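Local coordinates for protein DNA polymerase sliding clamp 3 (PDB 3AIZ) that serves as one subunit of the ring-shaped sliding clamp that encircles DNA and tethers the DNA polymerase and other proteins to it during replication, at residues Gly151-Phe156 with Ser166-Met171; Ser195-Glu200 with Ile241-Glu246; Gly160-Leu165 with Thr175-Thr180. One frame throughout, in Å; residues are numbered along the deposited sequence.

Contact 1 of 3, residues Gly151-Phe156 with Ser166-Met171; sequences GDSITF and SANSDM
The side-chain amide of Asn168 reaches across to Thr155, where ND2 donates to OG1 at 2.7 Å with an N-H...O angle of 155°. The two side chains cross at about a right angle, and OG1 sits a little out of the amide plane. With CG anti to its own carbonyl carbon (chi1 -56°), Asn168 carries its amide to the side of Thr155 and Ser153. The same ND2 also gives a weak bond to Ser153 OG, 3.3 Å off, so one amide nitrogen spans two hydroxyls on the facing strand. Ser153 OG lies equally close to Asn168 CB, at 3.3 Å, and has a second polar partner in the carboxylate of Glu246. Next to this group, Ser166 CB and Thr155 CB meet at 4.0 Å, while the hydroxyl of Ser166 turns to Thr175.

The backbones beneath belong to the antiparallel beta hairpin of strands 153-159 and 162-168, in the four-stranded antiparallel sheet 172-178, 162-168, 153-159, 193-198 of the C-terminal domain. Thr155 N binds Ser166 O at 2.9 Å, Ser166 N returns the bond to Thr155 O, and Asn168 N donates to Ser153 O at 2.8 Å. Just before the strand begins, Asp152 N donates to Asn168 O, a longer bond of 3.2 Å that carries the pairing into the loop, where Gly151 CA comes up to the same oxygen. Ile154 and Ala167, the non-hydrogen-bonded pair between these bonds, send their side chains to the opposite face of the sheet, where both pack on Ile146 of helix 136-149 and Ile154 also meets Leu199 and Val202. Strand 193-198 flanks residues 153-156, and its Val196 touches Ser153, Thr155 and Asn168 on the polar face.

Contact 2 of 3, residues Ser195-Glu200 with Ile241-Glu246; sequences SVYGLE and IAPRAE
Tyr197 CG stands anti to its own carbonyl carbon, beside the backbone N (chi1 -56°), and from there the ring reaches the tail of residues 241-243 with one side. Its CD1 lies 3.3 Å from Ala242 O, which approaches the ring edge near its plane, while CE1 comes within 3.7 Å of Pro243 CA. Tyr197 CB meets Ile241 CG2 at 4.3 Å. The phenol oxygen is hydrogen-bonded to the carbonyl of Ile223 and lies close to Ser195 OG.

In Val196, CG1 is anti to the backbone N (chi1 -175°) and faces Glu246 OE2 loosely, at 4.1 Å. The hydrogen bond between the two segments runs from backbone to backbone: Arg244 N donates to Val196 O at 2.7 Å, bent to 139°. Ala245, the centre of an inverse gamma turn, lays its CB against the backbone of Gly198, the N-cap residue of helix 199-203.

Here the C-terminal tail folds back over the end of strand 193-198; in PCNA relatives the matching tail segment helps to line the pocket that receives PIP-box motifs.

Contact 3 of 3, residues Gly160-Leu165 with Thr175-Thr180; sequences GGKLYL and TIELST
Leu163 and Leu178 exchange two backbone hydrogen bonds, Leu163 N to Leu178 O at 2.9 Å and Leu178 N to Leu163 O at 2.7 Å, the latter nearly straight at 168°. Leu165 and Ile176 repeat the exchange, Ile176 N donating to Leu165 O at 2.9 Å. These pairs define an antiparallel beta hairpin of strands 162-168 and 172-178 in the PCNA fold; at Thr175 its outer strand pairs with a strand of the neighbouring clamp B subunit, carrying the sheet across the interface.

On the face of Tyr164 and Glu177, the extended chains of Lys162 and Glu177 cross to a weak salt bridge, NZ to OE2 at 3.3 Å; the stronger partner of that ammonium is Glu181. The lysine methylenes also lie on Ser179, CG to CB at 3.5 Å. Tyr164 and Glu177 run side by side in the same direction, ring and carboxylate planes 49° apart, with CE2 against Glu177 CG at 3.7 Å. Arg110 of the clamp B subunit packs on Tyr164 and Thr175.

On the opposite face the two segments contribute Leu163, Leu165, Ile176 and Leu178. Leu165, Ile176 and Leu178 rest on helix 136-149, and Leu163 turns to Ile217 and Phe219. Within the hairpin, the side chains of Leu165 and Leu178 cross at a slant, Leu165 CG lying 4.0 Å from Leu178 CD1.

From the N terminus, residues 151-156 come first and open contact 1; residues 160-165 open contact 3 before 166-171 close contact 1, and 175-180 then close contact 3. The two therefore cross: both are hairpin closures sharing strand 162-168, so strands 153-159, 162-168 and 172-178 follow in order across one sheet. Contact 2 comes in series, opening at 195-200 after both have closed and ending a longer loop at the C terminus. Its strand 193-198 lies beside 153-159, with Ile154 N bonded to Tyr197 O, and thus joins the tail to the sheet. Contacts 2 and 3 do not touch, their nearest atoms being about 7 Å apart.

Contact 1 of 3, residues Gly151-Phe156 with Ser166-Met171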
ATOM      1  N   GLY C 151       1.585  -2.472  25.265  1.00 43.01           N
ATOM      2  CA  GLY C 151       1.762  -2.138  26.664  1.00 44.77           C
ATOM      3  C   GLY C 151       1.923  -3.375  27.523  1.00 46.59           C
ATOM      4  O   GLY C 151       1.745  -4.498  27.052  1.00 42.84           O
ATOM      5  N   ASP C 152       2.258  -3.163  28.790  1.00 48.33           N
ATOM      6  CA  ASP C 152       2.474  -4.263  29.719  1.00 48.75           C
ATOM      7  C   ASP C 152       1.218  -4.558  30.530  1.00 48.48           C
ATOM      8  O   ASP C 152       1.052  -5.662  31.050  1.00 49.14           O
ATOM      9  CB  ASP C 152       3.637  -3.941  30.658  1.00 52.16           C
ATOM     10  CG  ASP C 152       4.942  -3.719  29.914  1.00 67.50           C
ATOM     11  OD1 ASP C 152       5.105  -4.281  28.809  1.00 64.55           O
ATOM     12  OD2 ASP C 152       5.807  -2.984  30.438  1.00 73.46           O
ATOM     13  N   SER C 153       0.333  -3.572  30.627  1.00 45.88           N
ATOM     14  CA  SER C 153      -0.856  -3.696  31.461  1.00 39.12           C
ATOM     15  C   SER C 153      -2.011  -2.833  30.964  1.00 36.89           C
ATOM     16  O   SER C 153      -1.810  -1.880  30.213  1.00 40.19           O
ATOM     17  CB  SER C 153      -0.520  -3.322  32.906  1.00 44.07           C
ATOM     18  OG  SER C 153      -0.043  -1.988  32.987  1.00 41.97           O
ATOM     19  N   ILE C 154      -3.221  -3.176  31.389  1.00 33.59           N
ATOM     20  CA  ILE C 154      -4.404  -2.394  31.060  1.00 33.69           C
ATOM     21  C   ILE C 154      -5.122  -1.975  32.335  1.00 36.65           C
ATOM     22  O   ILE C 154      -5.634  -2.820  33.069  1.00 37.44           O
ATOM     23  CB  ILE C 154      -5.394  -3.195  30.197  1.00 34.52           C
ATOM     24  CG1 ILE C 154      -4.727  -3.663  28.904  1.00 37.54           C
ATOM     25  CG2 ILE C 154      -6.631  -2.362  29.893  1.00 31.44           C
ATOM     26  CD1 ILE C 154      -5.650  -4.449  28.001  1.00 36.29           C
ATOM     27  N   THR C 155      -5.157  -0.673  32.601  1.00 34.52           N
ATOM     28  CA  THR C 155      -5.879  -0.163  33.759  1.00 33.71           C
ATOM     29  C   THR C 155      -7.375  -0.103  33.481  1.00 33.57           C
ATOM     30  O   THR C 155      -7.819   0.611  32.579  1.00 31.38           O
ATOM     31  CB  THR C 155      -5.395   1.240  34.175  1.00 33.73           C
ATOM     32  OG1 THR C 155      -4.090   1.148  34.757  1.00 36.65           O
ATOM     33  CG2 THR C 155      -6.346   1.844  35.195  1.00 30.89           C
ATOM     34  N   PHE C 156      -8.144  -0.869  34.249  1.00 30.43           N
ATOM     35  CA  PHE C 156      -9.598  -0.799  34.200  1.00 30.31           C
ATOM     36  C   PHE C 156     -10.077   0.157  35.281  1.00 31.42           C
ATOM     37  O   PHE C 156      -9.906  -0.107  36.470  1.00 33.27           O
ATOM     38  CB  PHE C 156     -10.214  -2.181  34.421  1.00 29.45           C
ATOM     39  CG  PHE C 156     -10.184  -3.065  33.206  1.00 30.96           C
ATOM     40  CD1 PHE C 156      -8.984  -3.547  32.710  1.00 29.77           C
ATOM     41  CD2 PHE C 156     -11.361  -3.432  32.574  1.00 29.02           C
ATOM     42  CE1 PHE C 156      -8.957  -4.366  31.599  1.00 29.18           C
ATOM     43  CE2 PHE C 156     -11.341  -4.252  31.461  1.00 28.16           C
ATOM     44  CZ  PHE C 156     -10.138  -4.719  30.973  1.00 27.53           C
ATOM     45  N   SER C 166      -7.156   1.914  30.014  1.00 33.35           N
ATOM     46  CA  SER C 166      -5.894   2.582  29.726  1.00 30.91           C
ATOM     47  C   SER C 166      -4.789   1.581  29.415  1.00 33.14           C
ATOM     48  O   SER C 166      -4.301   0.887  30.305  1.00 34.56           O
ATOM     49  CB  SER C 166      -5.476   3.467  30.902  1.00 34.39           C
ATOM     50  OG  SER C 166      -6.447   4.464  31.159  1.00 34.24           O
ATOM     51  N   ALA C 167      -4.401   1.513  28.145  1.00 35.86           N
ATOM     52  CA  ALA C 167      -3.282   0.679  27.730  1.00 35.80           C
ATOM     53  C   ALA C 167      -1.976   1.276  28.244  1.00 35.04           C
ATOM     54  O   ALA C 167      -1.408   2.175  27.626  1.00 38.06           O
ATOM     55  CB  ALA C 167      -3.250   0.549  26.218  1.00 35.08           C
ATOM     56  N   ASN C 168      -1.507   0.770  29.379  1.00 36.16           N
ATOM     57  CA  ASN C 168      -0.327   1.316  30.037  1.00 38.37           C
ATOM     58  C   ASN C 168       0.983   0.855  29.416  1.00 44.73           C
ATOM     59  O   ASN C 168       1.454  -0.249  29.683  1.00 46.33           O
ATOM     60  CB  ASN C 168      -0.337   0.963  31.522  1.00 37.77           C
ATOM     61  CG  ASN C 168      -1.599   1.418  32.213  1.00 39.15           C
ATOM     62  OD1 ASN C 168      -1.968   2.591  32.148  1.00 39.14           O
ATOM     63  ND2 ASN C 168      -2.273   0.489  32.880  1.00 38.39           N
ATOM     64  N   SER C 169       1.568   1.712  28.588  1.00 53.50           N
ATOM     65  CA  SER C 169       2.876   1.444  28.015  1.00 50.50           C
ATOM     66  C   SER C 169       3.942   1.766  29.052  1.00 54.96           C
ATOM     67  O   SER C 169       3.685   1.713  30.255  1.00 57.85           O
ATOM     68  CB  SER C 169       3.085   2.289  26.761  1.00 55.44           C
ATOM     69  OG  SER C 169       1.980   2.166  25.881  1.00 58.36           O
ATOM     70  N   ASP C 170       5.138   2.106  28.590  1.00 60.67           N
ATOM     71  CA  ASP C 170       6.208   2.487  29.501  1.00 66.96           C
ATOM     72  C   ASP C 170       6.328   4.007  29.569  1.00 70.85           C
ATOM     73  O   ASP C 170       6.623   4.661  28.565  1.00 68.91           O
ATOM     74  CB  ASP C 170       7.535   1.863  29.064  1.00 71.60           C
ATOM     75  CG  ASP C 170       8.602   1.964  30.133  1.00 76.67           C
ATOM     76  OD1 ASP C 170       8.274   2.385  31.264  1.00 74.07           O
ATOM     77  OD2 ASP C 170       9.769   1.620  29.846  1.00 80.21           O
ATOM     78  N   MET C 171       6.087   4.559  30.756  1.00 65.53           N
ATOM     79  CA  MET C 171       6.147   6.002  30.978  1.00 60.90           C
ATOM     80  C   MET C 171       4.991   6.751  30.314  1.00 55.62           C
ATOM     81  O   MET C 171       4.956   7.979  30.321  1.00 55.17           O
ATOM     82  CB  MET C 171       7.488   6.574  30.502  1.00 60.97           C
ATOM     83  CG  MET C 171       8.709   6.053  31.253  1.00 70.11           C
ATOM     84  SD  MET C 171       8.996   6.850  32.850  1.00 75.38           S
ATOM     85  CE  MET C 171       7.753   6.064  33.877  1.00 67.30           C
TER

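Contact 2 of 3, residues Ser195-Glu200 with Ile241-Glu246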
ATOM      1  N   SER C 195      -8.327  -0.867  38.978  1.00 33.82           N
ATOM      2  CA  SER C 195      -7.242  -1.815  39.187  1.00 36.04           C
ATOM      3  C   SER C 195      -6.550  -2.105  37.862  1.00 34.91           C
ATOM      4  O   SER C 195      -7.086  -1.803  36.796  1.00 34.24           O
ATOM      5  CB  SER C 195      -7.757  -3.109  39.819  1.00 36.13           C
ATOM      6  OG  SER C 195      -8.758  -3.704  39.016  1.00 37.36           O
ATOM      7  N   VAL C 196      -5.360  -2.689  37.935  1.00 35.17           N
ATOM      8  CA  VAL C 196      -4.564  -2.945  36.740  1.00 36.89           C
ATOM      9  C   VAL C 196      -4.463  -4.439  36.451  1.00 37.54           C
ATOM     10  O   VAL C 196      -4.363  -5.250  37.369  1.00 42.08           O
ATOM     11  CB  VAL C 196      -3.149  -2.358  36.885  1.00 38.36           C
ATOM     12  CG1 VAL C 196      -2.372  -2.525  35.590  1.00 37.52           C
ATOM     13  CG2 VAL C 196      -3.224  -0.893  37.278  1.00 32.38           C
ATOM     14  N   TYR C 197      -4.490  -4.797  35.171  1.00 38.81           N
ATOM     15  CA  TYR C 197      -4.394  -6.195  34.765  1.00 37.71           C
ATOM     16  C   TYR C 197      -3.434  -6.369  33.595  1.00 38.18           C
ATOM     17  O   TYR C 197      -3.191  -5.432  32.836  1.00 39.43           O
ATOM     18  CB  TYR C 197      -5.775  -6.740  34.395  1.00 33.69           C
ATOM     19  CG  TYR C 197      -6.795  -6.589  35.497  1.00 33.08           C
ATOM     20  CD1 TYR C 197      -6.833  -7.481  36.560  1.00 34.25           C
ATOM     21  CD2 TYR C 197      -7.717  -5.554  35.478  1.00 31.71           C
ATOM     22  CE1 TYR C 197      -7.761  -7.344  37.573  1.00 35.05           C
ATOM     23  CE2 TYR C 197      -8.650  -5.411  36.484  1.00 32.33           C
ATOM     24  CZ  TYR C 197      -8.667  -6.307  37.529  1.00 32.69           C
ATOM     25  OH  TYR C 197      -9.596  -6.168  38.533  1.00 34.63           O
ATOM     26  N   GLY C 198      -2.887  -7.573  33.455  1.00 37.59           N
ATOM     27  CA  GLY C 198      -1.973  -7.873  32.369  1.00 35.78           C
ATOM     28  C   GLY C 198      -2.629  -7.670  31.018  1.00 36.52           C
ATOM     29  O   GLY C 198      -3.732  -8.158  30.774  1.00 34.47           O
ATOM     30  N   LEU C 199      -1.947  -6.948  30.136  1.00 38.36           N
ATOM     31  CA  LEU C 199      -2.501  -6.625  28.826  1.00 38.16           C
ATOM     32  C   LEU C 199      -2.743  -7.873  27.978  1.00 35.59           C
ATOM     33  O   LEU C 199      -3.828  -8.055  27.430  1.00 35.79           O
ATOM     34  CB  LEU C 199      -1.594  -5.633  28.089  1.00 39.82           C
ATOM     35  CG  LEU C 199      -2.076  -5.088  26.740  1.00 39.23           C
ATOM     36  CD1 LEU C 199      -1.475  -3.717  26.470  1.00 41.45           C
ATOM     37  CD2 LEU C 199      -1.755  -6.052  25.608  1.00 34.53           C
ATOM     38  N   GLU C 200      -1.734  -8.732  27.879  1.00 32.97           N
ATOM     39  CA  GLU C 200      -1.828  -9.918  27.031  1.00 39.82           C
ATOM     40  C   GLU C 200      -2.999 -10.825  27.404  1.00 39.06           C
ATOM     41  O   GLU C 200      -3.664 -11.382  26.529  1.00 36.10           O
ATOM     42  CB  GLU C 200      -0.516 -10.710  27.054  1.00 43.40           C
ATOM     43  CG  GLU C 200      -0.046 -11.102  28.445  1.00 51.35           C
ATOM     44  CD  GLU C 200       1.178 -11.999  28.413  1.00 56.56           C
ATOM     45  OE1 GLU C 200       2.090 -11.792  29.243  1.00 55.16           O
ATOM     46  OE2 GLU C 200       1.228 -12.907  27.555  1.00 54.25           O
ATOM     47  N   ILE C 241      -8.898 -12.789  35.537  1.00 32.29           N
ATOM     48  CA  ILE C 241      -7.516 -12.344  35.401  1.00 32.79           C
ATOM     49  C   ILE C 241      -7.021 -11.677  36.681  1.00 32.76           C
ATOM     50  O   ILE C 241      -7.643 -10.744  37.185  1.00 34.45           O
ATOM     51  CB  ILE C 241      -7.357 -11.377  34.216  1.00 33.09           C
ATOM     52  CG1 ILE C 241      -7.957 -11.995  32.951  1.00 31.30           C
ATOM     53  CG2 ILE C 241      -5.893 -11.024  34.006  1.00 32.31           C
ATOM     54  CD1 ILE C 241      -7.868 -11.106  31.737  1.00 31.60           C
ATOM     55  N   ALA C 242      -5.898 -12.165  37.200  1.00 34.94           N
ATOM     56  CA  ALA C 242      -5.346 -11.671  38.458  1.00 35.04           C
ATOM     57  C   ALA C 242      -4.934 -10.203  38.374  1.00 37.46           C
ATOM     58  O   ALA C 242      -4.527  -9.726  37.316  1.00 41.71           O
ATOM     59  CB  ALA C 242      -4.169 -12.531  38.892  1.00 34.67           C
ATOM     60  N   PRO C 243      -5.045  -9.485  39.502  1.00 36.57           N
ATOM     61  CA  PRO C 243      -4.734  -8.055  39.606  1.00 36.46           C
ATOM     62  C   PRO C 243      -3.236  -7.765  39.579  1.00 45.02           C
ATOM     63  O   PRO C 243      -2.429  -8.643  39.879  1.00 46.54           O
ATOM     64  CB  PRO C 243      -5.301  -7.671  40.979  1.00 39.46           C
ATOM     65  CG  PRO C 243      -6.218  -8.790  41.363  1.00 41.30           C
ATOM     66  CD  PRO C 243      -5.624 -10.008  40.748  1.00 39.85           C
ATOM     67  N   ARG C 244      -2.884  -6.532  39.223  1.00 50.69           N
ATOM     68  CA  ARG C 244      -1.500  -6.062  39.235  1.00 53.31           C
ATOM     69  C   ARG C 244      -0.550  -6.893  38.382  1.00 58.73           C
ATOM     70  O   ARG C 244       0.584  -7.148  38.784  1.00 64.89           O
ATOM     71  CB  ARG C 244      -0.959  -5.985  40.665  1.00 58.94           C
ATOM     72  CG  ARG C 244      -1.475  -4.808  41.471  1.00 72.14           C
ATOM     73  CD  ARG C 244      -0.610  -4.583  42.701  1.00 84.87           C
ATOM     74  NE  ARG C 244      -1.124  -3.515  43.552  1.00 93.31           N
ATOM     75  CZ  ARG C 244      -0.517  -3.079  44.651  1.00 91.06           C
ATOM     76  NH1 ARG C 244       0.633  -3.619  45.035  1.00 91.25           N
ATOM     77  NH2 ARG C 244      -1.059  -2.103  45.366  1.00 85.55           N
ATOM     78  N   ALA C 245      -1.005  -7.309  37.205  1.00 57.01           N
ATOM     79  CA  ALA C 245      -0.133  -8.032  36.286  1.00 61.26           C
ATOM     80  C   ALA C 245       0.634  -7.043  35.414  1.00 59.99           C
ATOM     81  O   ALA C 245       0.616  -7.133  34.187  1.00 58.67           O
ATOM     82  CB  ALA C 245      -0.933  -9.009  35.434  1.00 55.00           C
ATOM     83  N   GLU C 246       1.306  -6.098  36.069  1.00 62.33           N
ATOM     84  CA  GLU C 246       2.077  -5.062  35.387  1.00 65.26           C
ATOM     85  C   GLU C 246       2.986  -5.632  34.299  1.00 68.64           C
ATOM     86  O   GLU C 246       3.519  -4.891  33.473  1.00 69.51           O
ATOM     87  CB  GLU C 246       2.915  -4.271  36.397  1.00 67.97           C
ATOM     88  CG  GLU C 246       2.105  -3.417  37.364  1.00 67.72           C
ATOM     89  CD  GLU C 246       1.646  -2.107  36.748  1.00 66.87           C
ATOM     90  OE1 GLU C 246       1.929  -1.879  35.551  1.00 64.67           O
ATOM     91  OE2 GLU C 246       1.007  -1.304  37.461  1.00 58.18           O
ATOM     92  OXT GLU C 246       3.213  -6.840  34.219  1.00 68.96           O
TER

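Contact 3 of 3, residues Gly160-Leu165 with Thr175-Thr180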
ATOM      1  N   GLY C 160     -18.194   7.272  37.596  1.00 35.68           N
ATOM      2  CA  GLY C 160     -19.482   7.831  37.229  1.00 32.07           C
ATOM      3  C   GLY C 160     -20.287   6.906  36.336  1.00 38.16           C
ATOM      4  O   GLY C 160     -21.139   7.355  35.569  1.00 40.91           O
ATOM      5  N   GLY C 161     -20.012   5.610  36.432  1.00 37.59           N
ATOM      6  CA  GLY C 161     -20.725   4.621  35.644  1.00 34.72           C
ATOM      7  C   GLY C 161     -20.084   4.368  34.293  1.00 37.03           C
ATOM      8  O   GLY C 161     -20.594   3.586  33.493  1.00 36.35           O
ATOM      9  N   LYS C 162     -18.964   5.034  34.034  1.00 36.70           N
ATOM     10  CA  LYS C 162     -18.255   4.857  32.774  1.00 35.30           C
ATOM     11  C   LYS C 162     -16.990   4.027  32.961  1.00 35.34           C
ATOM     12  O   LYS C 162     -16.357   4.068  34.016  1.00 34.76           O
ATOM     13  CB  LYS C 162     -17.913   6.211  32.149  1.00 37.94           C
ATOM     14  CG  LYS C 162     -19.129   7.042  31.775  1.00 39.79           C
ATOM     15  CD  LYS C 162     -18.720   8.307  31.045  1.00 42.70           C
ATOM     16  CE  LYS C 162     -19.929   9.152  30.680  1.00 45.51           C
ATOM     17  NZ  LYS C 162     -19.528  10.387  29.952  1.00 49.80           N
ATOM     18  N   LEU C 163     -16.629   3.274  31.927  1.00 34.81           N
ATOM     19  CA  LEU C 163     -15.446   2.426  31.974  1.00 32.63           C
ATOM     20  C   LEU C 163     -14.308   3.026  31.155  1.00 35.90           C
ATOM     21  O   LEU C 163     -14.489   3.393  29.994  1.00 35.08           O
ATOM     22  CB  LEU C 163     -15.779   1.023  31.463  1.00 33.46           C
ATOM     23  CG  LEU C 163     -14.649  -0.006  31.526  1.00 29.27           C
ATOM     24  CD1 LEU C 163     -14.093  -0.104  32.936  1.00 30.83           C
ATOM     25  CD2 LEU C 163     -15.133  -1.357  31.043  1.00 28.77           C
ATOM     26  N   TYR C 164     -13.134   3.120  31.769  1.00 32.83           N
ATOM     27  CA  TYR C 164     -11.964   3.673  31.103  1.00 30.99           C
ATOM     28  C   TYR C 164     -10.844   2.644  31.020  1.00 31.26           C
ATOM     29  O   TYR C 164     -10.274   2.254  32.037  1.00 34.58           O
ATOM     30  CB  TYR C 164     -11.469   4.919  31.840  1.00 33.98           C
ATOM     31  CG  TYR C 164     -12.462   6.057  31.864  1.00 37.61           C
ATOM     32  CD1 TYR C 164     -13.272   6.276  32.972  1.00 37.71           C
ATOM     33  CD2 TYR C 164     -12.590   6.916  30.780  1.00 37.84           C
ATOM     34  CE1 TYR C 164     -14.180   7.318  32.999  1.00 36.65           C
ATOM     35  CE2 TYR C 164     -13.496   7.959  30.799  1.00 40.01           C
ATOM     36  CZ  TYR C 164     -14.288   8.155  31.909  1.00 40.39           C
ATOM     37  OH  TYR C 164     -15.189   9.192  31.929  1.00 45.66           O
ATOM     38  N   LEU C 165     -10.531   2.209  29.804  1.00 30.32           N
ATOM     39  CA  LEU C 165      -9.450   1.255  29.593  1.00 29.40           C
ATOM     40  C   LEU C 165      -8.179   1.978  29.171  1.00 30.80           C
ATOM     41  O   LEU C 165      -8.126   2.583  28.102  1.00 32.66           O
ATOM     42  CB  LEU C 165      -9.839   0.223  28.535  1.00 27.55           C
ATOM     43  CG  LEU C 165     -11.183  -0.473  28.739  1.00 27.98           C
ATOM     44  CD1 LEU C 165     -11.371  -1.565  27.701  1.00 32.60           C
ATOM     45  CD2 LEU C 165     -11.282  -1.046  30.141  1.00 27.39           C
ATOM     46  N   THR C 175      -5.851   5.939  26.667  1.00 34.24           N
ATOM     47  CA  THR C 175      -7.109   5.559  27.297  1.00 31.61           C
ATOM     48  C   THR C 175      -8.283   5.605  26.327  1.00 30.07           C
ATOM     49  O   THR C 175      -8.348   6.467  25.453  1.00 32.53           O
ATOM     50  CB  THR C 175      -7.427   6.473  28.496  1.00 31.32           C
ATOM     51  OG1 THR C 175      -6.318   6.481  29.401  1.00 34.35           O
ATOM     52  CG2 THR C 175      -8.671   5.990  29.223  1.00 31.82           C
ATOM     53  N   ILE C 176      -9.210   4.669  26.490  1.00 31.03           N
ATOM     54  CA  ILE C 176     -10.430   4.645  25.698  1.00 31.28           C
ATOM     55  C   ILE C 176     -11.642   4.624  26.621  1.00 32.42           C
ATOM     56  O   ILE C 176     -11.721   3.809  27.539  1.00 33.05           O
ATOM     57  CB  ILE C 176     -10.476   3.420  24.766  1.00 32.89           C
ATOM     58  CG1 ILE C 176      -9.205   3.357  23.913  1.00 37.07           C
ATOM     59  CG2 ILE C 176     -11.717   3.465  23.888  1.00 28.82           C
ATOM     60  CD1 ILE C 176      -9.189   2.221  22.911  1.00 41.96           C
ATOM     61  N   GLU C 177     -12.582   5.528  26.379  1.00 34.34           N
ATOM     62  CA  GLU C 177     -13.779   5.628  27.204  1.00 35.28           C
ATOM     63  C   GLU C 177     -14.917   4.772  26.660  1.00 38.51           C
ATOM     64  O   GLU C 177     -15.240   4.834  25.475  1.00 41.10           O
ATOM     65  CB  GLU C 177     -14.236   7.083  27.308  1.00 37.22           C
ATOM     66  CG  GLU C 177     -15.620   7.257  27.911  1.00 39.05           C
ATOM     67  CD  GLU C 177     -16.137   8.678  27.789  1.00 46.89           C
ATOM     68  OE1 GLU C 177     -15.346   9.573  27.420  1.00 45.65           O
ATOM     69  OE2 GLU C 177     -17.337   8.899  28.059  1.00 49.08           O
ATOM     70  N   LEU C 178     -15.517   3.974  27.536  1.00 36.63           N
ATOM     71  CA  LEU C 178     -16.712   3.215  27.192  1.00 36.10           C
ATOM     72  C   LEU C 178     -17.852   3.652  28.099  1.00 36.68           C
ATOM     73  O   LEU C 178     -17.683   3.753  29.313  1.00 36.53           O
ATOM     74  CB  LEU C 178     -16.478   1.711  27.346  1.00 37.64           C
ATOM     75  CG  LEU C 178     -15.488   1.012  26.413  1.00 37.16           C
ATOM     76  CD1 LEU C 178     -14.056   1.385  26.755  1.00 36.66           C
ATOM     77  CD2 LEU C 178     -15.677  -0.492  26.498  1.00 38.43           C
ATOM     78  N   SER C 179     -19.012   3.908  27.508  1.00 39.39           N
ATOM     79  CA  SER C 179     -20.168   4.357  28.272  1.00 39.23           C
ATOM     80  C   SER C 179     -21.451   4.142  27.487  1.00 40.64           C
ATOM     81  O   SER C 179     -21.416   3.877  26.287  1.00 44.65           O
ATOM     82  CB  SER C 179     -20.025   5.836  28.629  1.00 41.76           C
ATOM     83  OG  SER C 179     -19.965   6.636  27.461  1.00 44.57           O
ATOM     84  N   THR C 180     -22.584   4.255  28.171  1.00 39.85           N
ATOM     85  CA  THR C 180     -23.877   4.178  27.508  1.00 44.18           C
ATOM     86  C   THR C 180     -24.037   5.374  26.579  1.00 47.70           C
ATOM     87  O   THR C 180     -24.794   5.329  25.609  1.00 49.72           O
ATOM     88  CB  THR C 180     -25.026   4.168  28.521  1.00 39.97           C
ATOM     89  OG1 THR C 180     -24.938   5.335  29.346  1.00 47.67           O
ATOM     90  CG2 THR C 180     -24.946   2.930  29.399  1.00 40.77           C
TER